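Local coordinates for protein endoglucanase A (Clostridium cellulolyticum, PDB 1EDG) that catalyses internal cleavage of the beta-1,4-glucosidic bonds of cellulose, as a family 5 glycoside hydrolase with a TIM-barrel catalytic domain, at residues A[75-80]-A[114-119]; A[161-166]-A[215-220]; A[202-207]-A[219-224]; A[245-250]-A[300-305]. All coordinates share one frame; numbering follows the deposited sequence.

Contact 1. Residues A[75-80]-A[114-119]; sequences FNTVRI and KMYVIL
The side-chain amide of N76 meets the ring of Y116 at its edge. ND2 of N76 lies 3.6 Å from CD1 of Y116, near the ring plane, and the two planes stand 81° apart. The backbone O of N76 also lies at the edge, in plane. H162 stacks on the Y116 ring. N76 and Y116 stand where two neighbouring parallel strands of the (beta/alpha)8 barrel begin, 77-80 and 116-120. Helix 97-111 lies between them in the chain, in a beta-alpha-beta crossover. CG of N76 is anti to its backbone N (chi1 -161°), and the amide leans toward the second strand. ND2 bonds to G28 O and to a water, which donates to K114 O. Four backbone bonds join the strands. Y116 N to N76 O is nearly straight, at 2.9 Å and 176°. V78 N to Y116 O, I118 N to V78 O and I80 N to I118 O continue the pairing. T77, R79, Y116 and I118 share one face of the sheet. There CG of R79 rests 3.6 Å from CB of I118, while the R79 guanidinium salt-bridges E166 and E307. The other face holds V78, I80, V117 and L119; the first three pack on helix 97-111. CD1 of I80 lies 3.8 Å from CG1 of V117. CE of M115 sits 3.7 Å from CG2 of V78 and 3.5 Å from the backbone O of F75.

Contact 2. Residues A[161-166]-A[215-220]; sequences EHLIFE and ASRYLM
R217 grips strand 163-166 with both the polar tip and the aliphatic part of its side chain. Among the polar contacts, NH1 of R217 donates to L163 O at 3.1 Å, tilted from the carbonyl plane. NH2 of R217 bonds to N214 and to Y159 O, so the guanidinium is held from several directions. A water adds a second link. It donates to the carbonyls of E161 and L163 and accepts from Y218 N. Backbone pairing is limited to two bonds: M220 N bonds to F165 O at 2.8 Å, and F165 N reaches Y218 O only weakly, at 3.5 Å. The ring contacts belong to F165. CD of R217 lies over one face, 3.8 Å from the ring centroid, as a CH-pi contact. CZ of R217 is 4.8 Å from that centroid, an off-centre cation-pi contact, with the two planes 43° apart. CG of R217 stands between its backbone N and carbonyl carbon (chi1 84°), and the bend at chi3 lets CD lie over the ring while NH1 turns to L163 O. Apolar contacts complete the joint. CG2 of I164 touches SD of M220 at 3.9 Å, and CB of F165 meets CD2 of L219 at 3.8 Å. E166 shares a face with M220, whose CE lies 3.7 Å from OE1 of E166. The segments belong to adjacent parallel barrel strands, 163-166 and 219-222. Strands 116-120 and 249-254 flank the pair, and helix 187-209 covers F165 and L219.

Contact 3. Residues A[202-207]-A[219-224]; sequences DFVNTV and LMCPGY
L219 fills the seam between helix 202-207 and strand 219-222, touching F203, V204 and V207. This is the helix-on-strand layer of the (beta/alpha)8 barrel. The helix runs nearly antiparallel to the strand, at 166°, with the axes 9.9 Å apart. The side chain of L219 can be followed outward. CB lies 4.0 Å from CE2 of F203. Beyond CG the chain forks. CD1 meets both methyls of V204, CG1 and CG2, each at 4.1 Å. CD2 touches CG1 of V207 at 4.1 Å and also CZ of F203. The branch thus spans one turn of helix, from 203 to 207. CG of L219 is anti to its carbonyl carbon (chi1 -54°), which turns CG toward the helix. No hydrogen bond joins the two segments. Within the helix, D202 O accepts from both N and OG1 of T206, which arrive from opposite faces of the carbonyl plane. The F203 ring also meets W149, a residue of helix 138-155. SG of C221 lies at the edge of the F203 ring, 5.4 Å from its centroid, a sulfur-aromatic contact. CE2 of F203 also comes 3.6 Å from the backbone O of M220.

Contact 4. Residues A[245-250]-A[300-305]; sequences NNNKII and GIPVII
I250 packs across the ring of P302 at about a right angle, and this is the tight, buried half of the contact. It lies at the N-terminal start of two neighbouring strands of the (beta/alpha)8 barrel, 249-254 and 303-308. CG1 of I250 lies 3.8 Å from CG of P302. CG2 of I250, anti to the backbone N, points on to I304 and meets its CG1 at 3.8 Å. CA of I250 also makes a CH...O contact to P302 O at 3.6 Å. The other half is polar, and N247 there is partly exposed, though G300 and P302 are buried. N247 reaches P302 tip to tip, its OD1 3.5 Å from CD of the proline. ND2 of N247 donates to G300 O at 3.0 Å, almost in line with the carbonyl bond but bent at the hydrogen (145°). It is the one hydrogen bond between the segments. G300 O has a second donor in N20 ND2. G300 has positive phi and is the C-prime residue of a Schellman motif that ends helix 279-297. The strands pair in parallel through backbone bonds of P302 and I304 with V251; P302 can only accept. Helix 21-29 covers P302 and I304, V303 packs on helix 279-297, and M220 of strand 219-222 touches both I250 and I304.

In the fold
All four contacts are largely buried in one parallel barrel. Contacts 1, 2 and 4 join adjacent strands; contact 3 sets a helix on the outside of a strand. Contacts 1 and 2 adjoin, with V117 O to I164 N a probable hydrogen bond. Contacts 2 and 3 share L219 and M220: L219 faces the helix and M220 turns the other way, where its SD meets CD1 of I118. Contact 4 continues the wall through L219 O to I250 N. Regular backbone bonding dominates contact 1, an arginine and a water supplement it in contact 2, and contact 3 is apolar. Contacts 1 and 4 each place a partly exposed asparagine at the strand starts, but in contact 4 its side-chain bond is the one hydrogen bond between the segments.

Contact 1. Residues A[75-80]-A[114-119]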
loop_
_atom_site.group_PDB
_atom_site.type_symbol
_atom_site.label_atom_id
_atom_site.label_comp_id
_atom_site.label_asym_id
_atom_site.label_seq_id
_atom_site.Cartn_x
_atom_site.Cartn_y
_atom_site.Cartn_z
ATOM N N PHE A 75 6.658 5.509 13.095
ATOM C CA PHE A 75 5.597 5.158 12.148
ATOM C C PHE A 75 4.256 5.310 12.857
ATOM O O PHE A 75 4.142 4.973 14.036
ATOM C CB PHE A 75 5.751 3.700 11.687
ATOM C CG PHE A 75 6.958 3.450 10.821
ATOM C CD1 PHE A 75 6.922 3.720 9.454
ATOM C CD2 PHE A 75 8.127 2.928 11.369
ATOM C CE1 PHE A 75 8.036 3.469 8.644
ATOM C CE2 PHE A 75 9.239 2.675 10.574
ATOM C CZ PHE A 75 9.199 2.945 9.209
ATOM N N ASN A 76 3.244 5.832 12.170
ATOM C CA ASN A 76 1.930 5.972 12.798
ATOM C C ASN A 76 0.828 5.232 12.024
ATOM O O ASN A 76 -0.352 5.294 12.381
ATOM C CB ASN A 76 1.551 7.443 12.991
ATOM C CG ASN A 76 0.444 7.633 14.028
ATOM O OD1 ASN A 76 0.425 6.957 15.058
ATOM N ND2 ASN A 76 -0.474 8.545 13.765
ATOM N N THR A 77 1.228 4.486 11.000
ATOM C CA THR A 77 0.274 3.741 10.182
ATOM C C THR A 77 0.848 2.388 9.789
ATOM O O THR A 77 2.023 2.284 9.441
ATOM C CB THR A 77 -0.047 4.523 8.882
ATOM O OG1 THR A 77 -0.568 5.815 9.222
ATOM C CG2 THR A 77 -1.065 3.771 8.023
ATOM N N VAL A 78 0.031 1.346 9.882
ATOM C CA VAL A 78 0.462 0.017 9.467
ATOM C C VAL A 78 -0.503 -0.473 8.390
ATOM O O VAL A 78 -1.723 -0.408 8.572
ATOM C CB VAL A 78 0.425 -1.017 10.631
ATOM C CG1 VAL A 78 0.847 -2.392 10.115
ATOM C CG2 VAL A 78 1.340 -0.579 11.766
ATOM N N ARG A 79 0.026 -0.867 7.238
ATOM C CA ARG A 79 -0.833 -1.420 6.199
ATOM C C ARG A 79 -0.704 -2.933 6.355
ATOM O O ARG A 79 0.412 -3.466 6.509
ATOM C CB ARG A 79 -0.425 -0.986 4.782
ATOM C CG ARG A 79 -1.508 -1.360 3.750
ATOM C CD ARG A 79 -1.314 -0.744 2.367
ATOM N NE ARG A 79 -0.276 -1.463 1.668
ATOM C CZ ARG A 79 -0.401 -2.084 0.500
ATOM N NH1 ARG A 79 -1.534 -2.084 -0.187
ATOM N NH2 ARG A 79 0.609 -2.810 0.078
ATOM N N ILE A 80 -1.842 -3.608 6.363
ATOM C CA ILE A 80 -1.881 -5.055 6.523
ATOM C C ILE A 80 -2.453 -5.726 5.269
ATOM O O ILE A 80 -3.674 -5.821 5.103
ATOM C CB ILE A 80 -2.729 -5.441 7.763
ATOM C CG1 ILE A 80 -2.127 -4.818 9.032
ATOM C CG2 ILE A 80 -2.820 -6.951 7.895
ATOM C CD1 ILE A 80 -2.948 -5.044 10.280
ATOM N N LYS A 114 -2.880 3.139 19.258
ATOM C CA LYS A 114 -3.392 4.413 18.734
ATOM C C LYS A 114 -2.895 4.710 17.319
ATOM O O LYS A 114 -2.760 5.873 16.927
ATOM C CB LYS A 114 -3.022 5.568 19.672
ATOM C CG LYS A 114 -3.700 5.512 21.036
ATOM C CD LYS A 114 -2.748 5.994 22.127
ATOM C CE LYS A 114 -1.573 5.015 22.291
ATOM N NZ LYS A 114 -0.478 5.508 23.177
ATOM N N MET A 115 -2.621 3.659 16.557
ATOM C CA MET A 115 -2.130 3.812 15.195
ATOM C C MET A 115 -3.260 3.706 14.187
ATOM O O MET A 115 -4.383 3.333 14.529
ATOM C CB MET A 115 -1.098 2.733 14.873
ATOM C CG MET A 115 0.136 2.756 15.747
ATOM S SD MET A 115 1.203 1.345 15.411
ATOM C CE MET A 115 2.292 2.014 14.194
ATOM N N TYR A 116 -2.965 4.085 12.951
ATOM C CA TYR A 116 -3.930 3.982 11.869
ATOM C C TYR A 116 -3.626 2.656 11.152
ATOM O O TYR A 116 -2.471 2.215 11.106
ATOM C CB TYR A 116 -3.790 5.174 10.915
ATOM C CG TYR A 116 -4.320 6.468 11.494
ATOM C CD1 TYR A 116 -3.521 7.275 12.309
ATOM C CD2 TYR A 116 -5.639 6.862 11.262
ATOM C CE1 TYR A 116 -4.027 8.438 12.883
ATOM C CE2 TYR A 116 -6.155 8.021 11.828
ATOM C CZ TYR A 116 -5.345 8.805 12.642
ATOM O OH TYR A 116 -5.869 9.940 13.229
ATOM N N VAL A 117 -4.660 2.000 10.633
ATOM C CA VAL A 117 -4.479 0.728 9.950
ATOM C C VAL A 117 -5.179 0.710 8.599
ATOM O O VAL A 117 -6.287 1.229 8.460
ATOM C CB VAL A 117 -5.059 -0.440 10.792
ATOM C CG1 VAL A 117 -4.888 -1.773 10.051
ATOM C CG2 VAL A 117 -4.381 -0.503 12.148
ATOM N N ILE A 118 -4.525 0.118 7.609
ATOM C CA ILE A 118 -5.111 -0.024 6.285
ATOM C C ILE A 118 -5.276 -1.521 6.036
ATOM O O ILE A 118 -4.298 -2.262 6.076
ATOM C CB ILE A 118 -4.211 0.557 5.179
ATOM C CG1 ILE A 118 -4.093 2.078 5.330
ATOM C CG2 ILE A 118 -4.786 0.207 3.802
ATOM C CD1 ILE A 118 -3.024 2.689 4.449
ATOM N N LEU A 119 -6.512 -1.960 5.827
ATOM C CA LEU A 119 -6.823 -3.367 5.551
ATOM C C LEU A 119 -7.242 -3.442 4.077
ATOM O O LEU A 119 -8.062 -2.641 3.635
ATOM C CB LEU A 119 -8.002 -3.824 6.413
ATOM C CG LEU A 119 -7.924 -5.036 7.341
ATOM C CD1 LEU A 119 -9.334 -5.498 7.593
ATOM C CD2 LEU A 119 -7.110 -6.173 6.749
HETATM O O HOH W 1 -1.843 8.309 16.316
#

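Contact 2. Residues A[161-166]-A[215-220]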
loop_
_atom_site.group_PDB
_atom_site.type_symbol
_atom_site.label_atom_id
_atom_site.label_comp_id
_atom_site.label_asym_id
_atom_site.label_seq_id
_atom_site.Cartn_x
_atom_site.Cartn_y
_atom_site.Cartn_z
ATOM N N GLU A 161 -12.476 6.013 12.507
ATOM C CA GLU A 161 -11.637 6.479 11.401
ATOM C C GLU A 161 -10.191 5.999 11.387
ATOM O O GLU A 161 -9.491 6.183 10.395
ATOM C CB GLU A 161 -11.687 8.012 11.266
ATOM C CG GLU A 161 -10.938 8.807 12.345
ATOM C CD GLU A 161 -11.619 8.790 13.716
ATOM O OE1 GLU A 161 -12.873 8.773 13.781
ATOM O OE2 GLU A 161 -10.890 8.806 14.735
ATOM N N HIS A 162 -9.733 5.393 12.478
ATOM C CA HIS A 162 -8.373 4.870 12.513
ATOM C C HIS A 162 -8.209 3.674 11.568
ATOM O O HIS A 162 -7.091 3.332 11.191
ATOM C CB HIS A 162 -7.962 4.505 13.934
ATOM C CG HIS A 162 -7.561 5.690 14.752
ATOM N ND1 HIS A 162 -8.478 6.541 15.331
ATOM C CD2 HIS A 162 -6.340 6.206 15.029
ATOM C CE1 HIS A 162 -7.839 7.536 15.922
ATOM N NE2 HIS A 162 -6.541 7.356 15.753
ATOM N N LEU A 163 -9.322 3.047 11.191
ATOM C CA LEU A 163 -9.291 1.912 10.270
ATOM C C LEU A 163 -9.741 2.356 8.874
ATOM O O LEU A 163 -10.840 2.894 8.701
ATOM C CB LEU A 163 -10.181 0.775 10.786
ATOM C CG LEU A 163 -10.282 -0.486 9.925
ATOM C CD1 LEU A 163 -8.912 -1.124 9.758
ATOM C CD2 LEU A 163 -11.263 -1.465 10.565
ATOM N N ILE A 164 -8.876 2.128 7.892
ATOM C CA ILE A 164 -9.105 2.500 6.494
ATOM C C ILE A 164 -9.197 1.217 5.659
ATOM O O ILE A 164 -8.439 0.273 5.903
ATOM C CB ILE A 164 -7.905 3.340 5.977
ATOM C CG1 ILE A 164 -7.719 4.581 6.860
ATOM C CG2 ILE A 164 -8.092 3.722 4.504
ATOM C CD1 ILE A 164 -6.322 5.176 6.794
ATOM N N PHE A 165 -10.123 1.180 4.694
ATOM C CA PHE A 165 -10.290 0.008 3.830
ATOM C C PHE A 165 -9.740 0.311 2.446
ATOM O O PHE A 165 -10.064 1.348 1.872
ATOM C CB PHE A 165 -11.766 -0.361 3.665
ATOM C CG PHE A 165 -12.413 -0.913 4.902
ATOM C CD1 PHE A 165 -11.652 -1.461 5.936
ATOM C CD2 PHE A 165 -13.801 -0.917 5.013
ATOM C CE1 PHE A 165 -12.263 -2.008 7.064
ATOM C CE2 PHE A 165 -14.430 -1.462 6.138
ATOM C CZ PHE A 165 -13.655 -2.010 7.168
ATOM N N GLU A 166 -8.932 -0.600 1.910
ATOM C CA GLU A 166 -8.357 -0.470 0.572
ATOM C C GLU A 166 -8.973 -1.628 -0.231
ATOM O O GLU A 166 -8.576 -2.784 -0.073
ATOM C CB GLU A 166 -6.838 -0.604 0.643
ATOM C CG GLU A 166 -6.115 -0.525 -0.689
ATOM C CD GLU A 166 -4.638 -0.868 -0.556
ATOM O OE1 GLU A 166 -4.008 -0.419 0.415
ATOM O OE2 GLU A 166 -4.100 -1.590 -1.415
ATOM N N ALA A 215 -20.066 4.006 7.088
ATOM C CA ALA A 215 -20.616 5.029 6.215
ATOM C C ALA A 215 -19.710 6.246 6.086
ATOM O O ALA A 215 -19.739 6.933 5.068
ATOM C CB ALA A 215 -21.977 5.463 6.725
ATOM N N SER A 216 -18.896 6.502 7.103
ATOM C CA SER A 216 -18.036 7.676 7.084
ATOM C C SER A 216 -16.523 7.462 7.055
ATOM O O SER A 216 -15.775 8.432 6.985
ATOM C CB SER A 216 -18.401 8.585 8.263
ATOM O OG SER A 216 -18.271 7.898 9.500
ATOM N N ARG A 217 -16.060 6.219 7.096
ATOM C CA ARG A 217 -14.617 5.981 7.097
ATOM C C ARG A 217 -13.970 6.258 5.738
ATOM O O ARG A 217 -14.652 6.330 4.719
ATOM C CB ARG A 217 -14.286 4.558 7.592
ATOM C CG ARG A 217 -14.359 3.453 6.553
ATOM C CD ARG A 217 -13.831 2.115 7.108
ATOM N NE ARG A 217 -14.751 1.518 8.077
ATOM C CZ ARG A 217 -14.625 1.607 9.400
ATOM N NH1 ARG A 217 -13.600 2.263 9.942
ATOM N NH2 ARG A 217 -15.557 1.089 10.190
ATOM N N TYR A 218 -12.661 6.479 5.737
ATOM C CA TYR A 218 -11.928 6.725 4.500
ATOM C C TYR A 218 -11.717 5.408 3.751
ATOM O O TYR A 218 -11.470 4.363 4.372
ATOM C CB TYR A 218 -10.577 7.383 4.797
ATOM C CG TYR A 218 -10.683 8.846 5.150
ATOM C CD1 TYR A 218 -10.949 9.251 6.455
ATOM C CD2 TYR A 218 -10.533 9.825 4.170
ATOM C CE1 TYR A 218 -11.065 10.601 6.779
ATOM C CE2 TYR A 218 -10.650 11.172 4.477
ATOM C CZ TYR A 218 -10.913 11.555 5.779
ATOM O OH TYR A 218 -11.029 12.891 6.080
ATOM N N LEU A 219 -11.831 5.461 2.427
ATOM C CA LEU A 219 -11.655 4.294 1.575
ATOM C C LEU A 219 -10.579 4.599 0.532
ATOM O O LEU A 219 -10.478 5.729 0.068
ATOM C CB LEU A 219 -12.979 3.954 0.872
ATOM C CG LEU A 219 -14.209 3.755 1.769
ATOM C CD1 LEU A 219 -15.456 3.492 0.924
ATOM C CD2 LEU A 219 -13.979 2.598 2.741
ATOM N N MET A 220 -9.780 3.600 0.167
ATOM C CA MET A 220 -8.722 3.783 -0.824
ATOM C C MET A 220 -9.035 3.037 -2.116
ATOM O O MET A 220 -9.490 1.887 -2.088
ATOM C CB MET A 220 -7.376 3.301 -0.273
ATOM C CG MET A 220 -6.776 4.209 0.785
ATOM S SD MET A 220 -5.387 3.436 1.670
ATOM C CE MET A 220 -4.161 3.277 0.361
HETATM O O HOH W 2 -11.019 5.725 7.998
#

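Contact 3. Residues A[202-207]-A[219-224]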
loop_
_atom_site.group_PDB
_atom_site.type_symbol
_atom_site.label_atom_id
_atom_site.label_comp_id
_atom_site.label_asym_id
_atom_site.label_seq_id
_atom_site.Cartn_x
_atom_site.Cartn_y
_atom_site.Cartn_z
ATOM N N ASP A 202 -18.340 -0.728 -6.848
ATOM C CA ASP A 202 -19.037 -1.784 -6.103
ATOM C C ASP A 202 -18.504 -1.880 -4.667
ATOM O O ASP A 202 -19.275 -2.053 -3.724
ATOM C CB ASP A 202 -18.885 -3.139 -6.807
ATOM C CG ASP A 202 -19.632 -3.198 -8.137
ATOM O OD1 ASP A 202 -20.721 -2.593 -8.247
ATOM O OD2 ASP A 202 -19.129 -3.848 -9.077
ATOM N N PHE A 203 -17.183 -1.772 -4.524
ATOM C CA PHE A 203 -16.509 -1.812 -3.224
ATOM C C PHE A 203 -17.063 -0.702 -2.323
ATOM O O PHE A 203 -17.481 -0.959 -1.188
ATOM C CB PHE A 203 -14.991 -1.660 -3.441
ATOM C CG PHE A 203 -14.238 -1.101 -2.258
ATOM C CD1 PHE A 203 -14.253 -1.746 -1.023
ATOM C CD2 PHE A 203 -13.499 0.069 -2.394
ATOM C CE1 PHE A 203 -13.540 -1.232 0.062
ATOM C CE2 PHE A 203 -12.780 0.594 -1.320
ATOM C CZ PHE A 203 -12.800 -0.058 -0.086
ATOM N N VAL A 204 -17.090 0.522 -2.847
ATOM C CA VAL A 204 -17.604 1.666 -2.096
ATOM C C VAL A 204 -19.079 1.480 -1.714
ATOM O O VAL A 204 -19.452 1.634 -0.550
ATOM C CB VAL A 204 -17.425 2.987 -2.902
ATOM C CG1 VAL A 204 -18.064 4.160 -2.163
ATOM C CG2 VAL A 204 -15.942 3.255 -3.139
ATOM N N ASN A 205 -19.911 1.117 -2.688
ATOM C CA ASN A 205 -21.338 0.913 -2.438
ATOM C C ASN A 205 -21.610 -0.118 -1.356
ATOM O O ASN A 205 -22.443 0.107 -0.473
ATOM C CB ASN A 205 -22.063 0.522 -3.726
ATOM C CG ASN A 205 -22.178 1.680 -4.701
ATOM O OD1 ASN A 205 -21.965 2.833 -4.329
ATOM N ND2 ASN A 205 -22.502 1.381 -5.948
ATOM N N THR A 206 -20.898 -1.239 -1.418
ATOM C CA THR A 206 -21.061 -2.318 -0.443
ATOM C C THR A 206 -20.710 -1.871 0.978
ATOM O O THR A 206 -21.469 -2.109 1.919
ATOM C CB THR A 206 -20.204 -3.541 -0.835
ATOM O OG1 THR A 206 -20.620 -4.011 -2.122
ATOM C CG2 THR A 206 -20.348 -4.663 0.188
ATOM N N VAL A 207 -19.561 -1.222 1.136
ATOM C CA VAL A 207 -19.136 -0.755 2.450
ATOM C C VAL A 207 -20.102 0.295 3.019
ATOM O O VAL A 207 -20.539 0.194 4.169
ATOM C CB VAL A 207 -17.688 -0.189 2.396
ATOM C CG1 VAL A 207 -17.297 0.419 3.736
ATOM C CG2 VAL A 207 -16.711 -1.301 2.019
ATOM N N LEU A 219 -11.831 5.461 2.427
ATOM C CA LEU A 219 -11.655 4.294 1.575
ATOM C C LEU A 219 -10.579 4.599 0.532
ATOM O O LEU A 219 -10.478 5.729 0.068
ATOM C CB LEU A 219 -12.979 3.954 0.872
ATOM C CG LEU A 219 -14.209 3.755 1.769
ATOM C CD1 LEU A 219 -15.456 3.492 0.924
ATOM C CD2 LEU A 219 -13.979 2.598 2.741
ATOM N N MET A 220 -9.780 3.600 0.167
ATOM C CA MET A 220 -8.722 3.783 -0.824
ATOM C C MET A 220 -9.035 3.037 -2.116
ATOM O O MET A 220 -9.490 1.887 -2.088
ATOM C CB MET A 220 -7.376 3.301 -0.273
ATOM C CG MET A 220 -6.776 4.209 0.785
ATOM S SD MET A 220 -5.387 3.436 1.670
ATOM C CE MET A 220 -4.161 3.277 0.361
ATOM N N CYS A 221 -8.746 3.683 -3.244
ATOM C CA CYS A 221 -8.994 3.100 -4.556
ATOM C C CYS A 221 -7.816 3.307 -5.504
ATOM O O CYS A 221 -7.326 4.431 -5.655
ATOM C CB CYS A 221 -10.239 3.734 -5.190
ATOM S SG CYS A 221 -11.754 3.512 -4.253
ATOM N N PRO A 222 -7.290 2.216 -6.089
ATOM C CA PRO A 222 -6.170 2.277 -7.024
ATOM C C PRO A 222 -6.686 2.267 -8.470
ATOM O O PRO A 222 -7.869 1.983 -8.718
ATOM C CB PRO A 222 -5.421 0.979 -6.734
ATOM C CG PRO A 222 -6.538 0.026 -6.484
ATOM C CD PRO A 222 -7.494 0.828 -5.615
ATOM N N GLY A 223 -5.802 2.629 -9.391
ATOM C CA GLY A 223 -6.109 2.586 -10.809
ATOM C C GLY A 223 -5.417 1.321 -11.292
ATOM O O GLY A 223 -4.991 0.506 -10.470
ATOM N N TYR A 224 -5.256 1.162 -12.601
ATOM C CA TYR A 224 -4.605 -0.028 -13.162
ATOM C C TYR A 224 -3.226 -0.289 -12.530
ATOM O O TYR A 224 -2.344 0.580 -12.566
ATOM C CB TYR A 224 -4.482 0.105 -14.687
ATOM C CG TYR A 224 -4.097 -1.182 -15.392
ATOM C CD1 TYR A 224 -5.056 -2.144 -15.701
ATOM C CD2 TYR A 224 -2.772 -1.447 -15.720
ATOM C CE1 TYR A 224 -4.702 -3.344 -16.314
ATOM C CE2 TYR A 224 -2.405 -2.641 -16.331
ATOM C CZ TYR A 224 -3.372 -3.589 -16.622
ATOM O OH TYR A 224 -2.992 -4.790 -17.178
#

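Contact 4. Residues A[245-250]-A[300-305]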
loop_
_atom_site.group_PDB
_atom_site.type_symbol
_atom_site.label_atom_id
_atom_site.label_comp_id
_atom_site.label_asym_id
_atom_site.label_seq_id
_atom_site.Cartn_x
_atom_site.Cartn_y
_atom_site.Cartn_z
ATOM N N ASN A 245 -21.358 12.648 2.433
ATOM C CA ASN A 245 -19.926 12.423 2.585
ATOM C C ASN A 245 -19.244 13.415 1.665
ATOM O O ASN A 245 -19.757 13.734 0.587
ATOM C CB ASN A 245 -19.530 11.003 2.158
ATOM C CG ASN A 245 -19.457 10.033 3.323
ATOM O OD1 ASN A 245 -19.732 10.387 4.472
ATOM N ND2 ASN A 245 -19.068 8.803 3.029
ATOM N N ASN A 246 -18.086 13.898 2.083
ATOM C CA ASN A 246 -17.340 14.833 1.270
ATOM C C ASN A 246 -15.859 14.512 1.355
ATOM O O ASN A 246 -15.293 14.461 2.449
ATOM C CB ASN A 246 -17.602 16.271 1.729
ATOM C CG ASN A 246 -16.861 17.295 0.888
ATOM O OD1 ASN A 246 -16.944 17.288 -0.342
ATOM N ND2 ASN A 246 -16.119 18.176 1.547
ATOM N N ASN A 247 -15.272 14.196 0.205
ATOM C CA ASN A 247 -13.841 13.915 0.101
ATOM C C ASN A 247 -13.363 12.778 1.013
ATOM O O ASN A 247 -12.366 12.925 1.723
ATOM C CB ASN A 247 -13.067 15.212 0.409
ATOM C CG ASN A 247 -11.660 15.211 -0.146
ATOM O OD1 ASN A 247 -11.386 14.614 -1.180
ATOM N ND2 ASN A 247 -10.766 15.933 0.522
ATOM N N LYS A 248 -14.076 11.651 0.999
ATOM C CA LYS A 248 -13.704 10.499 1.827
ATOM C C LYS A 248 -13.020 9.372 1.042
ATOM O O LYS A 248 -12.814 8.279 1.573
ATOM C CB LYS A 248 -14.926 9.944 2.568
ATOM C CG LYS A 248 -15.387 10.799 3.734
ATOM C CD LYS A 248 -14.307 10.875 4.795
ATOM C CE LYS A 248 -14.768 11.650 6.010
ATOM N NZ LYS A 248 -14.946 13.086 5.689
ATOM N N ILE A 249 -12.684 9.632 -0.220
ATOM C CA ILE A 249 -12.030 8.629 -1.064
ATOM C C ILE A 249 -10.580 9.043 -1.312
ATOM O O ILE A 249 -10.305 10.159 -1.760
ATOM C CB ILE A 249 -12.755 8.437 -2.438
ATOM C CG1 ILE A 249 -14.248 8.120 -2.237
ATOM C CG2 ILE A 249 -12.078 7.330 -3.239
ATOM C CD1 ILE A 249 -14.517 6.872 -1.441
ATOM N N ILE A 250 -9.662 8.134 -1.005
ATOM C CA ILE A 250 -8.229 8.360 -1.158
ATOM C C ILE A 250 -7.689 7.568 -2.354
ATOM O O ILE A 250 -8.014 6.387 -2.519
ATOM C CB ILE A 250 -7.472 7.894 0.118
ATOM C CG1 ILE A 250 -8.000 8.630 1.346
ATOM C CG2 ILE A 250 -5.970 8.119 -0.031
ATOM C CD1 ILE A 250 -7.466 8.080 2.656
ATOM N N GLY A 300 -6.546 19.348 -3.166
ATOM C CA GLY A 300 -7.118 18.857 -1.922
ATOM C C GLY A 300 -7.701 17.451 -1.880
ATOM O O GLY A 300 -8.492 17.144 -0.978
ATOM N N ILE A 301 -7.363 16.616 -2.859
ATOM C CA ILE A 301 -7.835 15.227 -2.893
ATOM C C ILE A 301 -6.658 14.399 -2.384
ATOM O O ILE A 301 -5.562 14.455 -2.952
ATOM C CB ILE A 301 -8.231 14.796 -4.323
ATOM C CG1 ILE A 301 -9.429 15.629 -4.791
ATOM C CG2 ILE A 301 -8.602 13.312 -4.352
ATOM C CD1 ILE A 301 -9.651 15.577 -6.261
ATOM N N PRO A 302 -6.860 13.645 -1.286
ATOM C CA PRO A 302 -5.781 12.830 -0.718
ATOM C C PRO A 302 -5.268 11.671 -1.571
ATOM O O PRO A 302 -6.046 10.987 -2.253
ATOM C CB PRO A 302 -6.375 12.359 0.608
ATOM C CG PRO A 302 -7.827 12.289 0.333
ATOM C CD PRO A 302 -8.098 13.512 -0.495
ATOM N N VAL A 303 -3.952 11.461 -1.506
ATOM C CA VAL A 303 -3.266 10.384 -2.217
ATOM C C VAL A 303 -2.252 9.739 -1.258
ATOM O O VAL A 303 -1.581 10.431 -0.478
ATOM C CB VAL A 303 -2.495 10.906 -3.457
ATOM C CG1 VAL A 303 -1.799 9.742 -4.172
ATOM C CG2 VAL A 303 -3.437 11.621 -4.425
ATOM N N ILE A 304 -2.167 8.414 -1.302
ATOM C CA ILE A 304 -1.236 7.678 -0.458
ATOM C C ILE A 304 -0.387 6.751 -1.321
ATOM O O ILE A 304 -0.915 6.043 -2.183
ATOM C CB ILE A 304 -1.985 6.808 0.608
ATOM C CG1 ILE A 304 -2.610 7.685 1.695
ATOM C CG2 ILE A 304 -1.037 5.786 1.235
ATOM C CD1 ILE A 304 -3.432 6.905 2.707
ATOM N N ILE A 305 0.933 6.840 -1.166
ATOM C CA ILE A 305 1.841 5.936 -1.872
ATOM C C ILE A 305 1.908 4.753 -0.889
ATOM O O ILE A 305 2.649 4.788 0.105
ATOM C CB ILE A 305 3.246 6.565 -2.097
ATOM C CG1 ILE A 305 3.145 7.744 -3.077
ATOM C CG2 ILE A 305 4.217 5.517 -2.648
ATOM C CD1 ILE A 305 4.444 8.497 -3.297
#